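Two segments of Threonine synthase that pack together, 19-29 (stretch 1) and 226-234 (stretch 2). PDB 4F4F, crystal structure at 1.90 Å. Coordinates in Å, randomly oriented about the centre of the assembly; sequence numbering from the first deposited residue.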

ATOM      1  N   GLY A  19     -10.813 -19.378  -2.073  1.00 16.70           N
ATOM      2  CA  GLY A  19     -10.894 -18.999  -0.680  1.00 16.48           C
ATOM      3  C   GLY A  19      -9.804 -17.978  -0.322  1.00 16.02           C
ATOM      4  O   GLY A  19      -8.918 -17.655  -1.132  1.00 15.58           O
ATOM      5  N   PHE A  20      -9.880 -17.430   0.887  1.00 15.49           N
ATOM      6  CA  PHE A  20      -8.908 -16.438   1.330  1.00 15.37           C
ATOM      7  C   PHE A  20      -7.446 -16.891   1.214  1.00 16.36           C
ATOM      8  O   PHE A  20      -6.639 -16.177   0.665  1.00 15.52           O
ATOM      9  CB  PHE A  20      -9.150 -16.062   2.802  1.00 15.70           C
ATOM     10  CG  PHE A  20      -8.123 -15.114   3.338  1.00 16.12           C
ATOM     11  CD1 PHE A  20      -8.090 -13.794   2.881  1.00 15.35           C
ATOM     12  CD2 PHE A  20      -7.171 -15.533   4.231  1.00 17.85           C
ATOM     13  CE1 PHE A  20      -7.140 -12.916   3.340  1.00 15.98           C
ATOM     14  CE2 PHE A  20      -6.207 -14.657   4.698  1.00 18.43           C
ATOM     15  CZ  PHE A  20      -6.195 -13.345   4.234  1.00 17.42           C
ATOM     16  N   SER A  21      -7.113 -18.071   1.749  1.00 18.08           N
ATOM     17  CA  SER A  21      -5.745 -18.509   1.801  1.00 19.97           C
ATOM     18  C   SER A  21      -5.165 -18.603   0.414  1.00 20.90           C
ATOM     19  O   SER A  21      -4.068 -18.117   0.152  1.00 21.25           O
ATOM     20  CB  SER A  21      -5.651 -19.857   2.504  1.00 21.72           C
ATOM     21  OG  SER A  21      -5.979 -19.681   3.858  1.00 21.71           O
ATOM     22  N   ASP A  22      -5.906 -19.221  -0.485  1.00 21.88           N
ATOM     23  CA  ASP A  22      -5.470 -19.323  -1.863  1.00 23.33           C
ATOM     24  C   ASP A  22      -5.358 -17.963  -2.510  1.00 22.80           C
ATOM     25  O   ASP A  22      -4.394 -17.716  -3.221  1.00 23.20           O
ATOM     26  CB  ASP A  22      -6.422 -20.225  -2.659  1.00 24.78           C
ATOM     27  CG  ASP A  22      -6.208 -21.671  -2.368  1.00 27.91           C
ATOM     28  OD1 ASP A  22      -5.067 -22.010  -2.059  1.00 30.69           O
ATOM     29  OD2 ASP A  22      -7.168 -22.470  -2.414  1.00 30.33           O
ATOM     30  N   ALA A  23      -6.337 -17.077  -2.284  1.00 21.75           N
ATOM     31  CA  ALA A  23      -6.255 -15.745  -2.855  1.00 21.31           C
ATOM     32  C   ALA A  23      -4.983 -15.058  -2.369  1.00 23.05           C
ATOM     33  O   ALA A  23      -4.346 -14.335  -3.135  1.00 23.16           O
ATOM     34  CB  ALA A  23      -7.475 -14.910  -2.528  1.00 19.21           C
ATOM     35  N   LEU A  24      -4.614 -15.298  -1.103  1.00 24.48           N
ATOM     36  CA  LEU A  24      -3.409 -14.717  -0.526  1.00 25.68           C
ATOM     37  C   LEU A  24      -2.150 -15.213  -1.252  1.00 27.84           C
ATOM     38  O   LEU A  24      -1.235 -14.450  -1.457  1.00 31.28           O
ATOM     39  CB  LEU A  24      -3.319 -15.031   0.976  1.00 26.85           C
ATOM     40  CG  LEU A  24      -2.121 -14.449   1.750  1.00 27.87           C
ATOM     41  CD1 LEU A  24      -2.405 -14.303   3.230  1.00 28.41           C
ATOM     42  CD2 LEU A  24      -0.881 -15.307   1.538  1.00 30.74           C
ATOM     43  N   LEU A  25      -2.105 -16.481  -1.619  1.00 28.36           N
ATOM     44  CA  LEU A  25      -0.925 -17.072  -2.250  1.00 30.71           C
ATOM     45  C   LEU A  25      -0.945 -16.938  -3.766  1.00 31.58           C
ATOM     46  O   LEU A  25       0.107 -16.822  -4.407  1.00 31.93           O
ATOM     47  CB  LEU A  25      -0.856 -18.556  -1.916  1.00 32.81           C
ATOM     48  CG  LEU A  25      -0.590 -18.893  -0.454  1.00 34.17           C
ATOM     49  CD1 LEU A  25      -0.693 -20.392  -0.258  1.00 35.75           C
ATOM     50  CD2 LEU A  25       0.782 -18.378  -0.014  1.00 35.92           C
ATOM     51  N   ALA A  26      -2.143 -17.000  -4.348  1.00 30.47           N
ATOM     52  CA  ALA A  26      -2.279 -16.840  -5.791  1.00 30.78           C
ATOM     53  C   ALA A  26      -1.714 -15.475  -6.241  1.00 30.70           C
ATOM     54  O   ALA A  26      -1.022 -15.417  -7.260  1.00 33.24           O
ATOM     55  CB  ALA A  26      -3.733 -17.013  -6.208  1.00 29.00           C
ATOM     56  N   GLY A  27      -1.993 -14.399  -5.502  1.00 29.99           N
ATOM     57  CA  GLY A  27      -1.634 -13.040  -5.950  1.00 29.22           C
ATOM     58  C   GLY A  27      -2.514 -12.596  -7.140  1.00 29.56           C
ATOM     59  O   GLY A  27      -3.741 -12.469  -6.991  1.00 28.60           O
ATOM     60  N   LEU A  28      -1.902 -12.344  -8.305  1.00 28.81           N
ATOM     61  CA  LEU A  28      -2.618 -12.048  -9.577  1.00 27.21           C
ATOM     62  C   LEU A  28      -3.385 -13.244 -10.171  1.00 25.95           C
ATOM     63  O   LEU A  28      -2.822 -14.321 -10.262  1.00 26.06           O
ATOM     64  CB  LEU A  28      -1.614 -11.666 -10.633  1.00 27.25           C
ATOM     65  CG  LEU A  28      -2.200 -11.159 -11.961  1.00 27.25           C
ATOM     66  CD1 LEU A  28      -2.540  -9.660 -11.892  1.00 27.10           C
ATOM     67  CD2 LEU A  28      -1.208 -11.390 -13.073  1.00 27.13           C
ATOM     68  N   ALA A  29      -4.626 -13.048 -10.645  1.00 22.01           N
ATOM     69  CA  ALA A  29      -5.429 -14.184 -11.076  1.00 20.57           C
ATOM     70  C   ALA A  29      -4.942 -14.808 -12.415  1.00 20.02           C
ATOM     71  O   ALA A  29      -4.316 -14.152 -13.235  1.00 20.37           O
ATOM     72  CB  ALA A  29      -6.930 -13.830 -11.135  1.00 18.48           C
ATOM     73  N   SER A 226       1.901  -4.585  -5.167  1.00 25.16           N
ATOM     74  CA  SER A 226       0.887  -3.741  -4.735  1.00 25.05           C
ATOM     75  C   SER A 226      -0.469  -4.353  -5.017  1.00 23.82           C
ATOM     76  O   SER A 226      -1.447  -3.886  -4.456  1.00 24.14           O
ATOM     77  CB  SER A 226       1.072  -2.367  -5.441  1.00 25.10           C
ATOM     78  OG  SER A 226       1.171  -2.543  -6.862  1.00 27.37           O
ATOM     79  N   ILE A 227      -0.530  -5.413  -5.840  1.00 23.84           N
ATOM     80  CA  ILE A 227      -1.826  -5.977  -6.281  1.00 22.79           C
ATOM     81  C   ILE A 227      -2.379  -7.211  -5.539  1.00 21.72           C
ATOM     82  O   ILE A 227      -3.516  -7.628  -5.800  1.00 20.66           O
ATOM     83  CB  ILE A 227      -1.864  -6.207  -7.830  1.00 23.16           C
ATOM     84  CG1 ILE A 227      -0.847  -7.252  -8.327  1.00 23.52           C
ATOM     85  CG2 ILE A 227      -1.675  -4.879  -8.574  1.00 22.45           C
ATOM     86  CD1 ILE A 227      -1.214  -8.690  -8.000  1.00 23.36           C
ATOM     87  N   ASN A 228      -1.636  -7.785  -4.601  1.00 21.51           N
ATOM     88  CA  ASN A 228      -2.183  -8.880  -3.816  1.00 20.82           C
ATOM     89  C   ASN A 228      -3.299  -8.301  -2.945  1.00 19.27           C
ATOM     90  O   ASN A 228      -3.155  -7.214  -2.415  1.00 18.97           O
ATOM     91  CB  ASN A 228      -1.105  -9.509  -2.926  1.00 23.76           C
ATOM     92  CG  ASN A 228      -1.537 -10.862  -2.342  1.00 24.80           C
ATOM     93  OD1 ASN A 228      -2.563 -10.990  -1.613  1.00 27.37           O
ATOM     94  ND2 ASN A 228      -0.785 -11.879  -2.660  1.00 24.64           N
ATOM     95  N   TRP A 229      -4.407  -9.012  -2.856  1.00 18.53           N
ATOM     96  CA  TRP A 229      -5.520  -8.638  -1.992  1.00 18.56           C
ATOM     97  C   TRP A 229      -5.050  -8.347  -0.554  1.00 19.12           C
ATOM     98  O   TRP A 229      -5.593  -7.485   0.071  1.00 17.70           O
ATOM     99  CB  TRP A 229      -6.620  -9.695  -2.057  1.00 17.66           C
ATOM    100  CG  TRP A 229      -7.697  -9.458  -1.044  1.00 17.30           C
ATOM    101  CD1 TRP A 229      -7.988 -10.212   0.093  1.00 16.92           C
ATOM    102  CD2 TRP A 229      -8.620  -8.301  -0.993  1.00 16.47           C
ATOM    103  NE1 TRP A 229      -8.998  -9.631   0.810  1.00 16.73           N
ATOM    104  CE2 TRP A 229      -9.445  -8.493   0.191  1.00 16.24           C
ATOM    105  CE3 TRP A 229      -8.837  -7.185  -1.801  1.00 16.06           C
ATOM    106  CZ2 TRP A 229     -10.417  -7.591   0.546  1.00 15.92           C
ATOM    107  CZ3 TRP A 229      -9.838  -6.295  -1.442  1.00 15.75           C
ATOM    108  CH2 TRP A 229     -10.595  -6.487  -0.289  1.00 15.79           C
ATOM    109  N   ALA A 230      -3.981  -8.991  -0.043  1.00 21.05           N
ATOM    110  CA  ALA A 230      -3.560  -8.770   1.374  1.00 22.03           C
ATOM    111  C   ALA A 230      -2.683  -7.531   1.572  1.00 23.48           C
ATOM    112  O   ALA A 230      -2.449  -7.099   2.719  1.00 24.86           O
ATOM    113  CB  ALA A 230      -2.896 -10.017   1.940  1.00 23.63           C
ATOM    114  N   ARG A 231      -2.219  -6.910   0.498  1.00 22.74           N
ATOM    115  CA  ARG A 231      -1.695  -5.549   0.638  1.00 23.17           C
ATOM    116  C   ARG A 231      -2.811  -4.558   0.801  1.00 22.17           C
ATOM    117  O   ARG A 231      -2.586  -3.422   1.257  1.00 24.01           O
ATOM    118  CB  ARG A 231      -0.843  -5.116  -0.578  1.00 23.88           C
ATOM    119  CG  ARG A 231       0.549  -5.715  -0.602  1.00 24.97           C
ATOM    120  CD  ARG A 231       1.516  -4.965   0.308  1.00 25.37           C
ATOM    121  NE  ARG A 231       1.876  -3.690  -0.285  1.00 25.79           N
ATOM    122  CZ  ARG A 231       2.820  -3.521  -1.218  1.00 29.07           C
ATOM    123  NH1 ARG A 231       3.550  -4.542  -1.662  1.00 28.98           N
ATOM    124  NH2 ARG A 231       3.034  -2.309  -1.739  1.00 30.03           N
ATOM    125  N   ILE A 232      -4.012  -4.909   0.341  1.00 19.59           N
ATOM    126  CA  ILE A 232      -5.103  -3.945   0.445  1.00 17.65           C
ATOM    127  C   ILE A 232      -5.926  -4.178   1.695  1.00 15.53           C
ATOM    128  O   ILE A 232      -6.184  -3.269   2.447  1.00 14.70           O
ATOM    129  CB  ILE A 232      -6.015  -3.986  -0.779  1.00 17.97           C
ATOM    130  CG1 ILE A 232      -5.217  -3.520  -2.020  1.00 18.81           C
ATOM    131  CG2 ILE A 232      -7.252  -3.106  -0.547  1.00 17.69           C
ATOM    132  CD1 ILE A 232      -6.074  -3.512  -3.273  1.00 19.67           C
ATOM    133  N   MET A 233      -6.323  -5.421   1.918  1.00 15.02           N
ATOM    134  CA  MET A 233      -7.235  -5.747   3.001  1.00 14.83           C
ATOM    135  C   MET A 233      -6.916  -5.071   4.349  1.00 13.60           C
ATOM    136  O   MET A 233      -7.804  -4.530   4.979  1.00 13.45           O
ATOM    137  CB  MET A 233      -7.286  -7.268   3.157  1.00 16.07           C
ATOM    138  CG  MET A 233      -8.147  -7.749   4.285  1.00 17.93           C
ATOM    139  SD  MET A 233      -8.005  -9.545   4.407  1.00 20.60           S
ATOM    140  CE  MET A 233      -7.064  -9.717   5.895  1.00 21.01           C
ATOM    141  N   PRO A 234      -5.667  -5.123   4.825  1.00 13.21           N
ATOM    142  CA  PRO A 234      -5.426  -4.575   6.163  1.00 13.04           C
ATOM    143  C   PRO A 234      -5.654  -3.066   6.287  1.00 13.03           C
ATOM    144  O   PRO A 234      -5.815  -2.524   7.395  1.00 12.82           O
ATOM    145  CB  PRO A 234      -3.965  -4.926   6.433  1.00 13.23           C
ATOM    146  CG  PRO A 234      -3.633  -6.042   5.507  1.00 13.47           C
ATOM    147  CD  PRO A 234      -4.462  -5.771   4.283  1.00 13.46           C
TER
HETATM  148  O   HOH W   1      -4.539 -11.657  -4.319  1.00 17.67           O
HETATM  149  O   HOH W   2      -5.186 -10.182  -7.009  1.00 18.94           O

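What forms the apolar heart of this contact? Phe20, in the first turn of the helix that spans 20-26, meets Met233 and Trp229 of the second stretch. Its CA-to-CB bond points sideways, but with chi1 at 176° (t) the ring reaches across, and Phe20 CE1 lies 3.6 Å from Met233 SD. The sulfur sits 4.8 Å from the ring centroid and 62° off the ring normal, an oblique sulfur-aromatic approach that brings a polarizable atom against the aromatic ring. Trp229 meets the same ring edge to edge, with Phe20 CE1 4.3 Å from Trp229 CD1, so the two aromatic rings touch at their rims without stacking. Trp229 and Met233 both direct their CA-to-CB bonds toward the first stretch, and all three residues are buried.

How close do the backbones come beyond this cluster? Leu24 CA and Ala230 CA lie 6.2 Å apart, and the gap narrows to 4.7 Å between Gly27 CA and Asn228 CA. Gly27 is the first residue to leave the helix, and its phi of 71° is a value that by itself favours glycine. Gly27 CA lies 3.6 Å from Asn228 ND2, a close contact; an ideal CB on Gly27 would stand 3.9 Å from Asn228 ND2 without clashing there, so the case for glycine rests on phi rather than on room beside that nitrogen. Just past the glycine comes Leu28, against which Ile227 of the second stretch, its CA-to-CB bond directed toward the first, sets its CD1: Ile227 CD1 is 3.7 Å from Leu28 N and 4.0 Å from Leu28 CB. This smaller apolar contact covers the turn that follows the helix.

Which residue ties the two stretches together directly? Asn228 does, through the nitrogen of its side-chain amide, while the oxygen caps its own helix. Asn228 ND2 donates to Leu24 O at 2.9 Å, with a nearly straight N-H...O angle of 170°. That carbonyl lies near the C-terminal end of the helix, where the backbone no longer supplies a full set of amide donors. On its other side, Asn228 OD1 accepts from Ala230 N at 2.9 Å and 174°, capping the start of the weakly bonded helix at about 229-232. One side chain thus serves the end of one helix and the beginning of another, and its planar amide holds donor and acceptor in fixed relation.

What completes the polar edge? Two waters bridge backbone groups that the stretches do not join directly. Water 1 accepts from Trp229 N at 3.0 Å and lies within donating reach of Ala23 O and Gly27 O, each 2.9 Å from its oxygen, so it links the opening turn of the second helix to the closing turn of the first. The bond from Gly27 N to Ala23 O is weak at 3.3 Å, and the water gives this carbonyl a further polar neighbour. Water 2 lies 2.7 Å from Gly27 O and 3.3 Å from Ile227 O, extending the hydrated edge beside the turn.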